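Local coordinates for uncharacterized protein ymzC (Bacillus subtilis, PDB 3KVP), which is of unknown function but probably carries a signal sequence and acts outside the cytoplasm, at residues 27-32 with 42-47. Residues are numbered along the deposited sequence; the frame is centred on the assembly and turned at random.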
loop_
_atom_site.group_PDB
_atom_site.type_symbol
_atom_site.label_atom_id
_atom_site.label_comp_id
_atom_site.label_asym_id
_atom_site.label_seq_id
_atom_site.Cartn_x
_atom_site.Cartn_y
_atom_site.Cartn_z
ATOM N N LEU D 27 -7.014 -1.998 5.769
ATOM C CA LEU D 27 -8.182 -2.854 5.853
ATOM C C LEU D 27 -9.308 -1.948 6.305
ATOM O O LEU D 27 -9.081 -0.769 6.506
ATOM C CB LEU D 27 -7.949 -3.944 6.893
ATOM C CG LEU D 27 -6.847 -4.948 6.594
ATOM C CD1 LEU D 27 -6.562 -5.768 7.827
ATOM C CD2 LEU D 27 -7.266 -5.840 5.431
ATOM N N GLU D 28 -10.511 -2.477 6.482
ATOM C CA GLU D 28 -11.657 -1.643 6.838
ATOM C C GLU D 28 -11.608 -1.160 8.288
ATOM O O GLU D 28 -10.897 -1.702 9.124
ATOM C CB GLU D 28 -12.986 -2.395 6.614
ATOM C CG GLU D 28 -13.346 -2.752 5.154
ATOM C CD GLU D 28 -14.575 -3.672 5.043
ATOM O OE1 GLU D 28 -15.044 -3.958 3.912
ATOM O OE2 GLU D 28 -15.078 -4.113 6.097
ATOM N N HIS D 29 -12.427 -0.164 8.588
ATOM C CA HIS D 29 -12.579 0.322 9.947
ATOM C C HIS D 29 -11.218 0.646 10.600
ATOM O O HIS D 29 -10.948 0.247 11.725
ATOM C CB HIS D 29 -13.366 -0.695 10.774
ATOM C CG HIS D 29 -14.681 -1.089 10.169
ATOM N ND1 HIS D 29 -15.505 -0.190 9.524
ATOM C CD2 HIS D 29 -15.326 -2.279 10.132
ATOM C CE1 HIS D 29 -16.588 -0.814 9.093
ATOM N NE2 HIS D 29 -16.503 -2.085 9.447
ATOM N N ASN D 30 -10.360 1.366 9.887
ATOM C CA ASN D 30 -9.052 1.749 10.428
ATOM C C ASN D 30 -8.166 0.603 10.911
ATOM O O ASN D 30 -7.264 0.823 11.715
ATOM C CB ASN D 30 -9.219 2.741 11.576
ATOM C CG ASN D 30 -8.765 4.146 11.217
ATOM O OD1 ASN D 30 -8.770 5.039 12.064
ATOM N ND2 ASN D 30 -8.374 4.350 9.973
ATOM N N HIS D 31 -8.436 -0.617 10.463
ATOM C CA HIS D 31 -7.496 -1.707 10.681
ATOM C C HIS D 31 -6.449 -1.656 9.581
ATOM O O HIS D 31 -6.649 -1.020 8.547
ATOM C CB HIS D 31 -8.190 -3.068 10.642
ATOM C CG HIS D 31 -9.106 -3.321 11.801
ATOM N ND1 HIS D 31 -10.176 -2.504 12.097
ATOM C CD2 HIS D 31 -9.128 -4.318 12.720
ATOM C CE1 HIS D 31 -10.810 -2.980 13.155
ATOM N NE2 HIS D 31 -10.197 -4.082 13.550
ATOM N N PHE D 32 -5.331 -2.328 9.819
ATOM C CA PHE D 32 -4.269 -2.481 8.837
ATOM C C PHE D 32 -3.514 -3.755 9.153
ATOM O O PHE D 32 -3.635 -4.301 10.256
ATOM C CB PHE D 32 -3.296 -1.302 8.851
ATOM C CG PHE D 32 -2.651 -1.030 10.204
ATOM C CD1 PHE D 32 -1.401 -1.550 10.521
ATOM C CD2 PHE D 32 -3.274 -0.214 11.138
ATOM C CE1 PHE D 32 -0.783 -1.276 11.758
ATOM C CE2 PHE D 32 -2.668 0.057 12.370
ATOM C CZ PHE D 32 -1.416 -0.475 12.676
ATOM N N ILE D 42 -2.402 -8.446 12.226
ATOM C CA ILE D 42 -3.471 -7.469 11.995
ATOM C C ILE D 42 -3.640 -6.518 13.177
ATOM O O ILE D 42 -3.628 -6.930 14.348
ATOM C CB ILE D 42 -4.814 -8.109 11.601
ATOM C CG1 ILE D 42 -4.782 -8.548 10.137
ATOM C CG2 ILE D 42 -5.928 -7.102 11.720
ATOM C CD1 ILE D 42 -4.145 -9.829 9.939
ATOM N N TYR D 43 -3.764 -5.235 12.850
ATOM C CA TYR D 43 -3.809 -4.180 13.839
ATOM C C TYR D 43 -5.062 -3.358 13.680
ATOM O O TYR D 43 -5.719 -3.405 12.629
ATOM C CB TYR D 43 -2.636 -3.239 13.644
ATOM C CG TYR D 43 -1.289 -3.853 13.857
ATOM C CD1 TYR D 43 -0.612 -4.465 12.806
ATOM C CD2 TYR D 43 -0.670 -3.808 15.106
ATOM C CE1 TYR D 43 0.639 -5.015 12.988
ATOM C CE2 TYR D 43 0.596 -4.368 15.302
ATOM C CZ TYR D 43 1.239 -4.967 14.232
ATOM O OH TYR D 43 2.483 -5.523 14.389
ATOM N N GLU D 44 -5.372 -2.586 14.722
ATOM C CA GLU D 44 -6.428 -1.586 14.672
ATOM C C GLU D 44 -5.916 -0.270 15.212
ATOM O O GLU D 44 -5.282 -0.234 16.261
ATOM C CB GLU D 44 -7.646 -2.007 15.491
ATOM C CG GLU D 44 -8.833 -1.054 15.296
ATOM C CD GLU D 44 -10.086 -1.454 16.082
ATOM O OE1 GLU D 44 -10.005 -2.376 16.927
ATOM O OE2 GLU D 44 -11.152 -0.833 15.853
ATOM N N TYR D 45 -6.174 0.813 14.495
ATOM C CA TYR D 45 -5.923 2.128 15.063
ATOM C C TYR D 45 -7.229 2.760 15.553
ATOM O O TYR D 45 -8.172 2.945 14.778
ATOM C CB TYR D 45 -5.241 3.045 14.060
ATOM C CG TYR D 45 -5.103 4.462 14.577
ATOM C CD1 TYR D 45 -4.345 4.740 15.701
ATOM C CD2 TYR D 45 -5.751 5.514 13.952
ATOM C CE1 TYR D 45 -4.219 6.036 16.187
ATOM C CE2 TYR D 45 -5.632 6.809 14.418
ATOM C CZ TYR D 45 -4.863 7.066 15.532
ATOM O OH TYR D 45 -4.755 8.353 15.993
ATOM N N ASN D 46 -7.303 3.082 16.840
ATOM C CA ASN D 46 -8.491 3.754 17.342
ATOM C C ASN D 46 -8.268 5.251 17.442
ATOM O O ASN D 46 -7.652 5.742 18.393
ATOM C CB ASN D 46 -8.910 3.189 18.689
ATOM C CG ASN D 46 -10.212 3.783 19.190
ATOM O OD1 ASN D 46 -10.659 4.839 18.734
ATOM N ND2 ASN D 46 -10.827 3.102 20.138
ATOM N N GLU D 47 -8.771 5.979 16.454
ATOM C CA GLU D 47 -8.541 7.409 16.398
ATOM C C GLU D 47 -9.085 8.085 17.655
ATOM O O GLU D 47 -8.482 9.023 18.180
ATOM C CB GLU D 47 -9.185 7.986 15.145
ATOM C CG GLU D 47 -8.967 9.474 14.963
ATOM C CD GLU D 47 -9.623 10.018 13.695
ATOM O OE1 GLU D 47 -10.001 9.216 12.805
ATOM O OE2 GLU D 47 -9.762 11.260 13.591
#
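Y43 N donates to F32 O at 2.8 Å, the shortest hydrogen bond between the two segments. F32 N returns a bond of 3.0 Å to Y43 O. The CA of H31 also touches this oxygen, at 3.1 Å, in a weaker CA-H...O contact. A third bond, of 3.0 Å, runs from Y45 N to N30 O. H31 and E44 form the non-hydrogen-bonded pair between these bonds. The extended chain of E44 lies across one face of the H31 imidazole. Its CG sits 3.7 Å from the ring centroid, a CH-pi contact, and its carboxylate stacks on the ring with the planes 22° apart. H31 ND1 donates to H29 O at 2.9 Å, which limits rotation of the ring. This is the open end of the antiparallel beta hairpin formed by strands 31-36 and 39-46, where a type I' turn from E28 to H31 links strand 23-26 to the hairpin. F32 and Y43 share the other side of the sheet from H31 and E44. F32 CG lies between its backbone N and carbonyl carbon (chi1 56°), which turns the ring toward Y43. The two rings are nearly parallel but slid apart, with little overlap. F25 of the second subunit stacks on F32, and D60 of that subunit hydrogen-bonds Y43 OH. L27 CD1 meets I42 CG1 at 4.0 Å, the two side chains crossing at about a right angle.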